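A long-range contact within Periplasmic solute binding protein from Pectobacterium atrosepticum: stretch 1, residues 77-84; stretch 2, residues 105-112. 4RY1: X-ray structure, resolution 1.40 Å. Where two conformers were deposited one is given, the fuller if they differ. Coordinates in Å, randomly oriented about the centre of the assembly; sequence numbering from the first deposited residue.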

# COMPACT_ATOMS: atom_id res chain seq x y z
N ASP A 77 -12.97 6.76 18.82
CA ASP A 77 -13.10 8.14 19.28
C ASP A 77 -12.74 9.15 18.20
O ASP A 77 -13.11 10.31 18.30
N GLY A 78 -12.01 8.72 17.18
CA GLY A 78 -11.53 9.63 16.16
C GLY A 78 -10.32 10.41 16.61
O GLY A 78 -9.89 10.38 17.77
N PHE A 79 -9.77 11.10 15.64
CA PHE A 79 -8.63 11.96 15.82
C PHE A 79 -9.06 13.42 15.89
O PHE A 79 -10.25 13.77 15.68
N TYR A 80 -8.11 14.29 16.20
CA TYR A 80 -8.38 15.71 16.14
C TYR A 80 -8.81 16.10 14.72
O TYR A 80 -8.15 15.72 13.73
N ASP A 81 -9.88 16.87 14.62
CA ASP A 81 -10.43 17.27 13.32
C ASP A 81 -9.53 18.31 12.66
O ASP A 81 -9.50 19.49 13.04
N LEU A 82 -8.81 17.87 11.62
CA LEU A 82 -7.84 18.75 10.95
C LEU A 82 -8.45 19.94 10.22
O LEU A 82 -7.75 20.91 9.94
N ASN A 83 -9.76 19.91 9.95
CA ASN A 83 -10.42 21.10 9.42
C ASN A 83 -10.31 22.28 10.38
O ASN A 83 -10.38 23.42 9.94
N LYS A 84 -10.12 22.01 11.68
CA LYS A 84 -9.88 23.07 12.68
C LYS A 84 -8.55 23.80 12.51
O LYS A 84 -8.35 24.86 13.08
N LYS A 105 -17.50 11.39 8.51
CA LYS A 105 -18.66 12.19 8.92
C LYS A 105 -18.39 13.69 8.97
O LYS A 105 -18.86 14.40 9.87
N GLY A 106 -17.63 14.17 8.00
CA GLY A 106 -17.34 15.60 7.91
C GLY A 106 -16.09 16.08 8.61
O GLY A 106 -15.67 17.21 8.38
N LYS A 107 -15.49 15.23 9.45
CA LYS A 107 -14.29 15.59 10.21
C LYS A 107 -13.07 14.94 9.57
O LYS A 107 -13.05 13.75 9.31
N LEU A 108 -12.06 15.76 9.28
CA LEU A 108 -10.86 15.27 8.59
C LEU A 108 -9.93 14.57 9.58
O LEU A 108 -9.39 15.20 10.48
N GLN A 109 -9.76 13.27 9.41
CA GLN A 109 -9.08 12.44 10.40
C GLN A 109 -7.56 12.43 10.27
O GLN A 109 -6.86 12.08 11.22
N GLY A 110 -7.06 12.75 9.09
CA GLY A 110 -5.64 12.67 8.80
C GLY A 110 -5.34 13.36 7.49
O GLY A 110 -6.22 13.56 6.68
N LEU A 111 -4.08 13.75 7.31
CA LEU A 111 -3.66 14.46 6.12
C LEU A 111 -2.80 13.47 5.27
O LEU A 111 -1.74 13.02 5.73
N PRO A 112 -3.26 13.11 4.07
CA PRO A 112 -2.43 12.22 3.28
C PRO A 112 -1.04 12.76 3.00
O PRO A 112 -0.89 13.90 2.59

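The contact centres on Leu108, Gln109 and Leu82, the three residues with the most surface covered by the opposing stretch. The two stretches run nearly at right angles, 86° apart, and together bury 477 Å².

Leu108 points toward stretch 1, with chi1 t and chi2 p. Leu82 points back toward stretch 2, with chi1 m and chi2 t. The two leucines meet at Leu82 CB and Leu108 CD2, 3.8 Å apart. Leu82 also reaches further along stretch 2. Its CD1 lies 3.5 Å from Gly110 C and 3.9 Å from Leu111 CB.

The backbone of Leu108 is held on both its polar atoms. Leu82 N donates to Leu108 O at 3.0 Å in a nearly straight hydrogen bond. Leu108 N donates to Asp81 OD1, also at 3.0 Å. Asp81 starts sideways, but its t rotamer carries the carboxylate to stretch 2. The same OD1 accepts from Asn83 N at 3.1 Å, so one oxygen ties the start of the 3-10 segment to the strand. Asp81 OD2 lies 3.7 Å from Lys107 CG; the lysine's end leads away from stretch 1.

Gln109 begins by pointing away, yet chi1 m and chi2 m fold its end back to stretch 1. The terminal amide comes close to Gly78 and the backbone of Phe79; its modelled orientation is probably turned over. A CB on Gly78 would point toward this amide and sit tightly against it, and the positive phi of Gly78 also favours glycine. Phe79, chi1 m, points toward stretch 2, with Gln109 O oblique to its ring.

Two waters bridge the stretches. Water 1 donates to Tyr80 O and Gln109 O, each at 2.8 Å. Water 2 lies 2.6 Å from Asp81 OD2 and 3.0 Å from Gly106 O.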

# COMPACT_ATOMS: atom_id res chain seq x y z
CB ASP A 77 -12.18 8.43 20.46
CG ASP A 77 -12.51 7.61 21.69
OD1 ASP A 77 -13.69 7.22 21.88
OD2 ASP A 77 -11.59 7.39 22.52
CB PHE A 79 -7.61 11.69 14.71
CG PHE A 79 -7.03 10.30 14.76
CD1 PHE A 79 -6.23 9.90 15.83
CD2 PHE A 79 -7.33 9.36 13.79
CE1 PHE A 79 -5.72 8.62 15.90
CE2 PHE A 79 -6.80 8.08 13.86
CZ PHE A 79 -5.99 7.71 14.91
CB TYR A 80 -7.15 16.48 16.58
CG TYR A 80 -7.28 17.98 16.55
CD1 TYR A 80 -7.67 18.68 17.69
CD2 TYR A 80 -6.94 18.72 15.41
CE1 TYR A 80 -7.76 20.07 17.69
CE2 TYR A 80 -7.04 20.09 15.40
CZ TYR A 80 -7.44 20.77 16.54
OH TYR A 80 -7.49 22.14 16.49
CB ASP A 81 -11.83 17.82 13.51
CG ASP A 81 -12.49 18.26 12.23
OD1 ASP A 81 -11.92 18.09 11.13
OD2 ASP A 81 -13.62 18.81 12.35
CB LEU A 82 -6.98 17.96 9.97
CG LEU A 82 -6.14 16.83 10.57
CD1 LEU A 82 -5.30 16.21 9.48
CD2 LEU A 82 -5.22 17.29 11.69
CB ASN A 83 -11.90 20.85 9.06
CG ASN A 83 -12.09 19.82 7.96
OD1 ASN A 83 -13.01 18.96 8.02
ND2 ASN A 83 -11.29 19.91 6.94
CB LYS A 84 -9.98 22.51 14.09
CG LYS A 84 -11.36 22.01 14.44
CD LYS A 84 -11.28 21.39 15.82
CE LYS A 84 -12.60 20.91 16.36
NZ LYS A 84 -12.31 20.47 17.76
CB LYS A 105 -19.20 11.68 10.24
CG LYS A 105 -19.71 10.26 10.08
CD LYS A 105 -20.85 9.99 11.03
CE LYS A 105 -20.40 9.19 12.23
NZ LYS A 105 -20.44 7.74 11.84
CB LYS A 107 -14.43 15.10 11.64
CG LYS A 107 -15.62 15.74 12.34
CD LYS A 107 -15.59 15.49 13.83
CE LYS A 107 -16.76 16.18 14.53
NZ LYS A 107 -18.02 15.42 14.36
CB LEU A 108 -10.16 16.42 7.88
CG LEU A 108 -8.91 16.04 7.08
CD1 LEU A 108 -9.23 15.03 5.99
CD2 LEU A 108 -8.28 17.28 6.47
CB GLN A 109 -9.59 10.99 10.32
CG GLN A 109 -11.09 10.85 10.57
CD GLN A 109 -11.48 11.42 11.91
OE1 GLN A 109 -12.27 12.39 12.01
NE2 GLN A 109 -10.93 10.85 12.95
CB LEU A 111 -2.82 15.67 6.48
CG LEU A 111 -2.35 16.58 5.36
CD1 LEU A 111 -3.50 17.00 4.43
CD2 LEU A 111 -1.67 17.80 5.99
CB PRO A 112 -3.22 12.07 1.98
CG PRO A 112 -4.63 12.22 2.44
CD PRO A 112 -4.57 13.32 3.45
O HOH W 1 -5.99 14.23 12.80
O HOH W 2 -15.02 19.51 10.23